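Local coordinates for putative glucarate dehydratase (Pseudomonas fluorescens, PDB 4IT1), which probably catalyses the magnesium-dependent dehydration of D-glucarate to 5-dehydro-4-deoxy-D-glucarate, as a member of the mandelate racemase/muconate lactonizing enzyme family, at residues I56-L67 and F136-Y147; G348-A359 and V394-L404. All coordinates share one frame; numbering follows the deposited sequence.

Contact 1: I56-L67 and F136-Y147; sequences IEIESDNGYIGL and FEVAFLDLQARY
Gly-66 lies almost on the helix, its CA only 4.0 Å from the CA of Leu-143, and this is where strand 65-67 and helix 136-147 press closest, their axes 5.7 Å apart. Having no side chain, Gly-66 lets the two backbones come this close, and its CA meets the carbonyl oxygen of Ala-139 in a CH...O contact. One residue on, the backbone N of Leu-67 donates to Asp-142 OD2 at 2.7 Å, through the lone pair facing away from the other carboxylate oxygen. Asp-142 has CG anti to its backbone N (chi1 -175°), which brings the carboxylate up alongside Leu-67; its OD1 takes the N-H of Leu-402, so both oxygens are held.

On the helix side of strand 56-60, the CB of Ala-139 touches Ile-58 CG1 at 3.5 Å, and Ile-56 CG2 comes in at the edge of the Phe-136 ring near CE1. Leu-143 sends CD2 against Tyr-64 CB and O; that carbonyl accepts from both N and OG of Ser-60.

Toward the beta turn 60-63 the packing opens to solvent. Tyr-64 lays one ring face over Tyr-147 CA, 3.9 Å from the ring centroid, while the two rings meet obliquely, planes 55° apart, with Tyr-147 CD1 near Tyr-64 CE2. Both tyrosines are partly exposed, and Tyr-147 also packs on Leu-148 of the second subunit. A helix packed against a three-stranded antiparallel meander in this way belongs to the alpha+beta N-terminal capping domain of the enolase superfamily.

Contact 2: G348-A359 and V394-L404; sequences GISLMAMAHVAA and VKITRAPGLGL
Met-352 reaches out of helix 348-359 into the bend formed by residues 394-404, and its chain can be followed atom by atom. CB rests against Leu-402 CD2 at 3.8 Å, with Leu-404 CD1 a little farther off. CG, anti to the carbonyl carbon and beside the backbone N (chi1 -74°), meets Leu-404 CD1, the two side chains crossing at about a right angle. Bends at chi2 (-55°) and chi3 (146°) then turn the chain toward the strand: SD comes within 3.8 Å of Val-394 CG1, and CE at the tip lies 3.2 Å from Val-394 CG1, tighter than usual van der Waals contact. One side chain thus bridges the strand residue, Leu-402 within the turn and Leu-404 just after it.

Leu-402 fits its CD2 against the helix backbone, 3.4 Å from Ala-353 N, while CD1 meets Ile-349 CG2. One turn of helix beyond Met-352, the His-356 ring carries Ile-396 CG2 over one face, 4.1 Å from the ring centroid and offset toward the rim. Ile-396 CD1 reaches past to His-356 CD2 and Ala-355 CB, and its CG1 touches Ala-359 CB. The imidazole ND1 is hydrogen-bonded to the backbone N of Val-153, which helps to fix the ring's rotation. Separately, His-356 CE1 lies in plain contact with Gly-401 O at 3.5 Å. Gly-401 and Leu-402 are the middle residues of a type II' turn from Pro-400 to Gly-403, closed by a bond from Gly-403 N to Pro-400 O.

Strand 393-395 pairs antiparallel with strand 163-170, and this apolar packing seats its end and the chain after it on helix 348-360 of the modified TIM barrel of the enolase superfamily.

In the fold
From the N terminus, the chain runs through strand 25-36 and the hairpin of strands 50-60 and 65-70, passes two helices, and returns in helix 128-148, where contact 1 closes a loop of 68 residues, about half helical. The barrel strands and helices follow, and contact 2 then closes a shorter, mostly irregular loop after helix 348-360. The two loops come in series, neither enclosing nor crossing the other. Yet their centres are only 14 Å apart, and they meet where Ala-145 packs on Gly-401, beside the bond between Asp-142 and Leu-402. That junction joins the capping domain to the barrel domain.

Contact 1: I56-L67 and F136-Y147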
loop_
_atom_site.group_PDB
_atom_site.type_symbol
_atom_site.label_atom_id
_atom_site.label_comp_id
_atom_site.label_asym_id
_atom_site.label_seq_id
_atom_site.Cartn_x
_atom_site.Cartn_y
_atom_site.Cartn_z
ATOM N N ILE A 56 20.189 -0.334 15.154
ATOM C CA ILE A 56 20.508 -1.396 14.203
ATOM C C ILE A 56 21.503 -0.905 13.142
ATOM O O ILE A 56 21.309 0.147 12.537
ATOM C CB ILE A 56 19.231 -1.938 13.512
ATOM C CG1 ILE A 56 18.248 -2.528 14.533
ATOM C CG2 ILE A 56 19.578 -3.000 12.480
ATOM C CD1 ILE A 56 17.359 -1.511 15.220
ATOM N N GLU A 57 22.571 -1.674 12.937
ATOM C CA GLU A 57 23.530 -1.440 11.856
ATOM C C GLU A 57 23.503 -2.607 10.884
ATOM O O GLU A 57 23.611 -3.761 11.291
ATOM C CB GLU A 57 24.948 -1.309 12.408
ATOM C CG GLU A 57 25.601 0.048 12.214
ATOM C CD GLU A 57 27.116 0.013 12.401
ATOM O OE1 GLU A 57 27.768 1.035 12.107
ATOM O OE2 GLU A 57 27.661 -1.028 12.834
ATOM N N ILE A 58 23.348 -2.304 9.603
ATOM C CA ILE A 58 23.468 -3.312 8.555
ATOM C C ILE A 58 24.649 -2.937 7.661
ATOM O O ILE A 58 24.929 -1.756 7.456
ATOM C CB ILE A 58 22.174 -3.431 7.716
ATOM C CG1 ILE A 58 20.956 -3.670 8.618
ATOM C CG2 ILE A 58 22.295 -4.518 6.651
ATOM C CD1 ILE A 58 20.933 -5.006 9.331
ATOM N N GLU A 59 25.347 -3.946 7.154
ATOM C CA GLU A 59 26.440 -3.730 6.220
ATOM C C GLU A 59 26.354 -4.762 5.107
ATOM O O GLU A 59 25.936 -5.908 5.322
ATOM C CB GLU A 59 27.798 -3.797 6.931
ATOM C CG GLU A 59 28.959 -3.194 6.146
ATOM C CD GLU A 59 30.320 -3.667 6.633
ATOM O OE1 GLU A 59 31.125 -2.814 7.070
ATOM O OE2 GLU A 59 30.586 -4.889 6.581
ATOM N N SER A 60 26.751 -4.335 3.914
ATOM C CA SER A 60 26.686 -5.161 2.718
ATOM C C SER A 60 28.087 -5.542 2.248
ATOM O O SER A 60 29.073 -4.942 2.689
ATOM C CB SER A 60 25.963 -4.386 1.621
ATOM O OG SER A 60 26.440 -3.048 1.552
ATOM N N ASP A 61 28.166 -6.526 1.347
ATOM C CA ASP A 61 29.443 -6.992 0.782
ATOM C C ASP A 61 30.241 -5.913 0.033
ATOM O O ASP A 61 31.456 -6.039 -0.131
ATOM C CB ASP A 61 29.237 -8.230 -0.111
ATOM C CG ASP A 61 28.271 -7.984 -1.270
ATOM O OD1 ASP A 61 27.956 -6.813 -1.584
ATOM O OD2 ASP A 61 27.825 -8.983 -1.880
ATOM N N ASN A 62 29.550 -4.865 -0.414
ATOM C CA ASN A 62 30.171 -3.741 -1.119
ATOM C C ASN A 62 30.310 -2.472 -0.268
ATOM O O ASN A 62 30.419 -1.363 -0.802
ATOM C CB ASN A 62 29.446 -3.448 -2.447
ATOM C CG ASN A 62 27.932 -3.331 -2.296
ATOM O OD1 ASN A 62 27.199 -3.429 -3.280
ATOM N ND2 ASN A 62 27.458 -3.119 -1.074
ATOM N N GLY A 63 30.294 -2.641 1.051
ATOM C CA GLY A 63 30.603 -1.551 1.977
ATOM C C GLY A 63 29.536 -0.508 2.272
ATOM O O GLY A 63 29.825 0.497 2.932
ATOM N N TYR A 64 28.308 -0.728 1.807
ATOM C CA TYR A 64 27.216 0.204 2.123
ATOM C C TYR A 64 26.556 -0.131 3.464
ATOM O O TYR A 64 26.412 -1.307 3.816
ATOM C CB TYR A 64 26.184 0.269 0.989
ATOM C CG TYR A 64 26.753 0.729 -0.338
ATOM C CD1 TYR A 64 27.208 2.038 -0.514
ATOM C CD2 TYR A 64 26.834 -0.146 -1.420
ATOM C CE1 TYR A 64 27.729 2.456 -1.728
ATOM C CE2 TYR A 64 27.357 0.262 -2.636
ATOM C CZ TYR A 64 27.799 1.562 -2.786
ATOM O OH TYR A 64 28.314 1.965 -3.995
ATOM N N ILE A 65 26.169 0.912 4.200
ATOM C CA ILE A 65 25.634 0.780 5.561
ATOM C C ILE A 65 24.199 1.328 5.708
ATOM O O ILE A 65 23.943 2.515 5.455
ATOM C CB ILE A 65 26.570 1.446 6.606
ATOM C CG1 ILE A 65 27.904 0.691 6.703
ATOM C CG2 ILE A 65 25.907 1.513 7.979
ATOM C CD1 ILE A 65 29.010 1.450 7.414
ATOM N N GLY A 66 23.282 0.450 6.123
ATOM C CA GLY A 66 21.895 0.821 6.439
ATOM C C GLY A 66 21.628 0.868 7.937
ATOM O O GLY A 66 22.053 -0.019 8.676
ATOM N N LEU A 67 20.916 1.903 8.381
ATOM C CA LEU A 67 20.669 2.143 9.806
ATOM C C LEU A 67 19.212 1.923 10.245
ATOM O O LEU A 67 18.282 2.080 9.451
ATOM C CB LEU A 67 21.100 3.563 10.195
ATOM C CG LEU A 67 22.533 4.030 9.934
ATOM C CD1 LEU A 67 22.692 5.444 10.465
ATOM C CD2 LEU A 67 23.561 3.102 10.571
ATOM N N PHE A 136 14.082 -3.670 11.126
ATOM C CA PHE A 136 15.031 -4.015 10.081
ATOM C C PHE A 136 14.647 -3.483 8.696
ATOM O O PHE A 136 15.529 -3.125 7.909
ATOM C CB PHE A 136 15.260 -5.526 10.054
ATOM C CG PHE A 136 15.910 -6.055 11.304
ATOM C CD1 PHE A 136 17.150 -5.570 11.719
ATOM C CD2 PHE A 136 15.286 -7.030 12.072
ATOM C CE1 PHE A 136 17.753 -6.049 12.874
ATOM C CE2 PHE A 136 15.885 -7.517 13.227
ATOM C CZ PHE A 136 17.120 -7.026 13.628
ATOM N N GLU A 137 13.343 -3.431 8.409
ATOM C CA GLU A 137 12.833 -2.890 7.141
ATOM C C GLU A 137 13.468 -1.536 6.830
ATOM O O GLU A 137 13.975 -1.328 5.729
ATOM C CB GLU A 137 11.296 -2.781 7.162
ATOM C CG GLU A 137 10.647 -2.518 5.804
ATOM C CD GLU A 137 9.989 -1.140 5.684
ATOM O OE1 GLU A 137 10.280 -0.228 6.490
ATOM O OE2 GLU A 137 9.167 -0.960 4.762
ATOM N N VAL A 138 13.455 -0.638 7.814
ATOM C CA VAL A 138 14.057 0.684 7.675
ATOM C C VAL A 138 15.529 0.571 7.268
ATOM O O VAL A 138 15.957 1.216 6.310
ATOM C CB VAL A 138 13.869 1.532 8.956
ATOM C CG1 VAL A 138 14.663 2.831 8.895
ATOM C CG2 VAL A 138 12.391 1.829 9.178
ATOM N N ALA A 139 16.287 -0.272 7.965
ATOM C CA ALA A 139 17.706 -0.461 7.667
ATOM C C ALA A 139 17.938 -1.068 6.287
ATOM O O ALA A 139 18.852 -0.650 5.575
ATOM C CB ALA A 139 18.367 -1.302 8.745
ATOM N N PHE A 140 17.109 -2.045 5.918
ATOM C CA PHE A 140 17.116 -2.635 4.575
ATOM C C PHE A 140 16.876 -1.601 3.468
ATOM O O PHE A 140 17.455 -1.701 2.386
ATOM C CB PHE A 140 16.026 -3.694 4.460
ATOM C CG PHE A 140 16.463 -5.081 4.822
ATOM C CD1 PHE A 140 16.995 -5.365 6.076
ATOM C CD2 PHE A 140 16.285 -6.126 3.921
ATOM C CE1 PHE A 140 17.369 -6.661 6.409
ATOM C CE2 PHE A 140 16.658 -7.422 4.245
ATOM C CZ PHE A 140 17.194 -7.690 5.494
ATOM N N LEU A 141 16.000 -0.632 3.731
ATOM C CA LEU A 141 15.691 0.411 2.751
ATOM C C LEU A 141 16.751 1.501 2.751
ATOM O O LEU A 141 17.149 1.974 1.685
ATOM C CB LEU A 141 14.296 1.005 2.974
ATOM C CG LEU A 141 13.097 0.109 2.633
ATOM C CD1 LEU A 141 11.807 0.695 3.187
ATOM C CD2 LEU A 141 12.976 -0.133 1.135
ATOM N N ASP A 142 17.208 1.889 3.942
ATOM C CA ASP A 142 18.335 2.808 4.074
ATOM C C ASP A 142 19.557 2.249 3.357
ATOM O O ASP A 142 20.339 3.003 2.781
ATOM C CB ASP A 142 18.672 3.074 5.537
ATOM C CG ASP A 142 19.762 4.127 5.705
ATOM O OD1 ASP A 142 19.731 5.144 4.981
ATOM O OD2 ASP A 142 20.649 3.941 6.563
ATOM N N LEU A 143 19.699 0.925 3.382
ATOM C CA LEU A 143 20.771 0.251 2.668
ATOM C C LEU A 143 20.615 0.475 1.170
ATOM O O LEU A 143 21.519 1.006 0.521
ATOM C CB LEU A 143 20.764 -1.252 2.960
ATOM C CG LEU A 143 22.075 -2.047 2.958
ATOM C CD1 LEU A 143 21.874 -3.349 2.204
ATOM C CD2 LEU A 143 23.255 -1.288 2.368
ATOM N N GLN A 144 19.464 0.060 0.638
ATOM C CA GLN A 144 19.132 0.208 -0.781
ATOM C C GLN A 144 19.403 1.624 -1.279
ATOM O O GLN A 144 19.948 1.810 -2.363
ATOM C CB GLN A 144 17.662 -0.134 -1.021
ATOM C CG GLN A 144 17.301 -1.592 -0.802
ATOM C CD GLN A 144 15.830 -1.881 -1.051
ATOM O OE1 GLN A 144 15.162 -1.169 -1.799
ATOM N NE2 GLN A 144 15.323 -2.942 -0.432
ATOM N N ALA A 145 19.029 2.607 -0.463
ATOM C CA ALA A 145 19.147 4.020 -0.804
ATOM C C ALA A 145 20.596 4.506 -0.877
ATOM O O ALA A 145 20.921 5.353 -1.714
ATOM C CB ALA A 145 18.353 4.860 0.178
ATOM N N ARG A 146 21.445 3.982 0.008
ATOM C CA ARG A 146 22.882 4.283 0.004
ATOM C C ARG A 146 23.567 3.712 -1.249
ATOM O O ARG A 146 24.413 4.372 -1.862
ATOM C CB ARG A 146 23.556 3.739 1.273
ATOM C CG ARG A 146 23.202 4.459 2.572
ATOM C CD ARG A 146 24.081 5.677 2.792
ATOM N NE ARG A 146 23.783 6.365 4.048
ATOM C CZ ARG A 146 24.137 7.621 4.317
ATOM N NH1 ARG A 146 24.793 8.343 3.415
ATOM N NH2 ARG A 146 23.822 8.166 5.485
ATOM N N TYR A 147 23.186 2.488 -1.615
ATOM C CA TYR A 147 23.683 1.794 -2.805
ATOM C C TYR A 147 23.218 2.464 -4.102
ATOM O O TYR A 147 23.932 2.459 -5.108
ATOM C CB TYR A 147 23.224 0.338 -2.745
ATOM C CG TYR A 147 23.438 -0.517 -3.978
ATOM C CD1 TYR A 147 24.700 -0.660 -4.562
ATOM C CD2 TYR A 147 22.376 -1.237 -4.527
ATOM C CE1 TYR A 147 24.885 -1.469 -5.677
ATOM C CE2 TYR A 147 22.552 -2.052 -5.635
ATOM C CZ TYR A 147 23.804 -2.163 -6.209
ATOM O OH TYR A 147 23.961 -2.975 -7.312
#

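Contact 2: G348-A359 and V394-L404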
loop_
_atom_site.group_PDB
_atom_site.type_symbol
_atom_site.label_atom_id
_atom_site.label_comp_id
_atom_site.label_asym_id
_atom_site.label_seq_id
_atom_site.Cartn_x
_atom_site.Cartn_y
_atom_site.Cartn_z
ATOM N N GLY A 348 17.417 10.625 16.343
ATOM C CA GLY A 348 17.438 11.164 14.991
ATOM C C GLY A 348 17.136 10.185 13.878
ATOM O O GLY A 348 16.515 10.565 12.880
ATOM N N ILE A 349 17.583 8.936 14.038
ATOM C CA ILE A 349 17.327 7.889 13.049
ATOM C C ILE A 349 15.816 7.730 12.829
ATOM O O ILE A 349 15.322 7.849 11.701
ATOM C CB ILE A 349 17.951 6.529 13.446
ATOM C CG1 ILE A 349 19.473 6.652 13.598
ATOM C CG2 ILE A 349 17.579 5.454 12.429
ATOM C CD1 ILE A 349 20.180 5.365 13.979
ATOM N N SER A 350 15.090 7.479 13.915
ATOM C CA SER A 350 13.636 7.380 13.854
ATOM C C SER A 350 13.034 8.629 13.216
ATOM O O SER A 350 12.178 8.531 12.329
ATOM C CB SER A 350 13.046 7.152 15.251
ATOM O OG SER A 350 13.237 5.811 15.665
ATOM N N LEU A 351 13.501 9.793 13.661
ATOM C CA LEU A 351 12.984 11.068 13.188
ATOM C C LEU A 351 13.047 11.153 11.661
ATOM O O LEU A 351 12.113 11.648 11.033
ATOM C CB LEU A 351 13.735 12.233 13.842
ATOM C CG LEU A 351 13.244 13.674 13.627
ATOM C CD1 LEU A 351 11.809 13.885 14.100
ATOM C CD2 LEU A 351 14.174 14.672 14.305
ATOM N N MET A 352 14.122 10.632 11.074
ATOM C CA MET A 352 14.323 10.707 9.627
ATOM C C MET A 352 13.522 9.679 8.838
ATOM O O MET A 352 12.981 10.005 7.775
ATOM C CB MET A 352 15.815 10.651 9.251
ATOM C CG MET A 352 16.572 11.936 9.552
ATOM S SD MET A 352 15.840 13.399 8.783
ATOM C CE MET A 352 16.208 14.635 10.017
ATOM N N ALA A 353 13.464 8.443 9.342
ATOM C CA ALA A 353 12.633 7.402 8.734
ATOM C C ALA A 353 11.184 7.882 8.705
ATOM O O ALA A 353 10.519 7.834 7.669
ATOM C CB ALA A 353 12.748 6.101 9.508
ATOM N N MET A 354 10.722 8.375 9.849
ATOM C CA MET A 354 9.414 8.984 9.953
ATOM C C MET A 354 9.248 10.125 8.934
ATOM O O MET A 354 8.274 10.134 8.179
ATOM C CB MET A 354 9.165 9.476 11.380
ATOM C CG MET A 354 7.806 10.135 11.559
ATOM S SD MET A 354 7.418 10.687 13.231
ATOM C CE MET A 354 8.952 11.477 13.718
ATOM N N ALA A 355 10.203 11.060 8.899
ATOM C CA ALA A 355 10.112 12.232 8.009
ATOM C C ALA A 355 10.041 11.844 6.534
ATOM O O ALA A 355 9.211 12.369 5.794
ATOM C CB ALA A 355 11.254 13.209 8.255
ATOM N N HIS A 356 10.894 10.908 6.127
ATOM C CA HIS A 356 10.919 10.421 4.756
ATOM C C HIS A 356 9.618 9.778 4.286
ATOM O O HIS A 356 9.185 10.032 3.164
ATOM C CB HIS A 356 12.107 9.484 4.526
ATOM C CG HIS A 356 13.379 10.203 4.203
ATOM N ND1 HIS A 356 14.040 10.043 3.003
ATOM C CD2 HIS A 356 14.099 11.104 4.914
ATOM C CE1 HIS A 356 15.120 10.805 2.995
ATOM N NE2 HIS A 356 15.178 11.459 4.142
ATOM N N VAL A 357 9.004 8.932 5.115
ATOM C CA VAL A 357 7.735 8.314 4.715
ATOM C C VAL A 357 6.648 9.377 4.750
ATOM O O VAL A 357 5.806 9.433 3.863
ATOM C CB VAL A 357 7.364 7.042 5.535
ATOM C CG1 VAL A 357 7.074 7.369 6.988
ATOM C CG2 VAL A 357 6.185 6.317 4.907
ATOM N N ALA A 358 6.707 10.241 5.758
ATOM C CA ALA A 358 5.839 11.407 5.835
ATOM C C ALA A 358 5.942 12.281 4.575
ATOM O O ALA A 358 4.979 12.958 4.199
ATOM C CB ALA A 358 6.178 12.222 7.072
ATOM N N ALA A 359 7.112 12.246 3.933
ATOM C CA ALA A 359 7.404 13.086 2.778
ATOM C C ALA A 359 6.881 12.474 1.492
ATOM O O ALA A 359 6.604 13.192 0.534
ATOM C CB ALA A 359 8.902 13.350 2.670
ATOM N N VAL A 394 11.412 19.481 9.381
ATOM C CA VAL A 394 12.585 18.675 9.115
ATOM C C VAL A 394 12.791 18.635 7.601
ATOM O O VAL A 394 11.890 18.235 6.853
ATOM C CB VAL A 394 12.406 17.247 9.675
ATOM C CG1 VAL A 394 13.554 16.350 9.265
ATOM C CG2 VAL A 394 12.280 17.274 11.191
ATOM N N LYS A 395 13.975 19.060 7.159
ATOM C CA LYS A 395 14.327 19.091 5.740
ATOM C C LYS A 395 14.627 17.711 5.174
ATOM O O LYS A 395 15.406 16.950 5.751
ATOM C CB LYS A 395 15.543 19.998 5.502
ATOM C CG LYS A 395 15.219 21.407 5.030
ATOM C CD LYS A 395 15.058 22.387 6.182
ATOM C CE LYS A 395 15.349 23.808 5.720
ATOM N NZ LYS A 395 15.023 24.830 6.753
ATOM N N ILE A 396 14.010 17.402 4.036
ATOM C CA ILE A 396 14.378 16.222 3.257
ATOM C C ILE A 396 15.355 16.674 2.172
ATOM O O ILE A 396 15.039 17.565 1.375
ATOM C CB ILE A 396 13.141 15.526 2.625
ATOM C CG1 ILE A 396 12.062 15.254 3.680
ATOM C CG2 ILE A 396 13.532 14.244 1.892
ATOM C CD1 ILE A 396 12.491 14.331 4.805
ATOM N N THR A 397 16.536 16.063 2.151
ATOM C CA THR A 397 17.600 16.465 1.229
ATOM C C THR A 397 17.921 15.380 0.201
ATOM O O THR A 397 17.223 14.367 0.107
ATOM C CB THR A 397 18.892 16.872 1.975
ATOM O OG1 THR A 397 19.627 15.701 2.360
ATOM C CG2 THR A 397 18.575 17.719 3.208
ATOM N N ARG A 398 18.983 15.606 -0.568
ATOM C CA ARG A 398 19.407 14.670 -1.606
ATOM C C ARG A 398 20.438 13.656 -1.096
ATOM O O ARG A 398 20.851 12.758 -1.844
ATOM C CB ARG A 398 19.941 15.428 -2.837
ATOM C CG ARG A 398 18.896 16.222 -3.624
ATOM C CD ARG A 398 17.778 15.343 -4.179
ATOM N NE ARG A 398 18.279 14.190 -4.930
ATOM C CZ ARG A 398 17.510 13.224 -5.427
ATOM N NH1 ARG A 398 18.056 12.215 -6.095
ATOM N NH2 ARG A 398 16.195 13.260 -5.254
ATOM N N ALA A 399 20.842 13.804 0.171
ATOM C CA ALA A 399 21.750 12.857 0.840
ATOM C C ALA A 399 21.225 11.425 0.722
ATOM O O ALA A 399 20.011 11.202 0.854
ATOM C CB ALA A 399 21.933 13.236 2.299
ATOM N N PRO A 400 22.130 10.454 0.462
ATOM C CA PRO A 400 21.749 9.046 0.264
ATOM C C PRO A 400 21.073 8.437 1.498
ATOM O O PRO A 400 21.487 8.695 2.636
ATOM C CB PRO A 400 23.087 8.342 -0.011
ATOM C CG PRO A 400 24.049 9.425 -0.355
ATOM C CD PRO A 400 23.592 10.635 0.401
ATOM N N GLY A 401 20.031 7.643 1.260
ATOM C CA GLY A 401 19.244 7.038 2.332
ATOM C C GLY A 401 18.692 8.048 3.315
ATOM O O GLY A 401 18.090 9.051 2.922
ATOM N N LEU A 402 18.913 7.781 4.598
ATOM C CA LEU A 402 18.510 8.693 5.665
ATOM C C LEU A 402 19.441 9.905 5.766
ATOM O O LEU A 402 19.102 10.899 6.417
ATOM C CB LEU A 402 18.459 7.954 7.011
ATOM C CG LEU A 402 17.413 6.850 7.200
ATOM C CD1 LEU A 402 17.731 6.028 8.438
ATOM C CD2 LEU A 402 16.004 7.423 7.286
ATOM N N GLY A 403 20.610 9.810 5.128
ATOM C CA GLY A 403 21.629 10.862 5.187
ATOM C C GLY A 403 22.203 11.041 6.582
ATOM O O GLY A 403 22.388 12.167 7.052
ATOM N N LEU A 404 22.474 9.922 7.247
ATOM C CA LEU A 404 22.957 9.935 8.620
ATOM C C LEU A 404 24.089 8.928 8.827
ATOM O O LEU A 404 24.118 7.859 8.198
ATOM C CB LEU A 404 21.812 9.631 9.590
ATOM C CG LEU A 404 20.614 10.574 9.733
ATOM C CD1 LEU A 404 19.576 9.919 10.630
ATOM C CD2 LEU A 404 21.015 11.936 10.286
#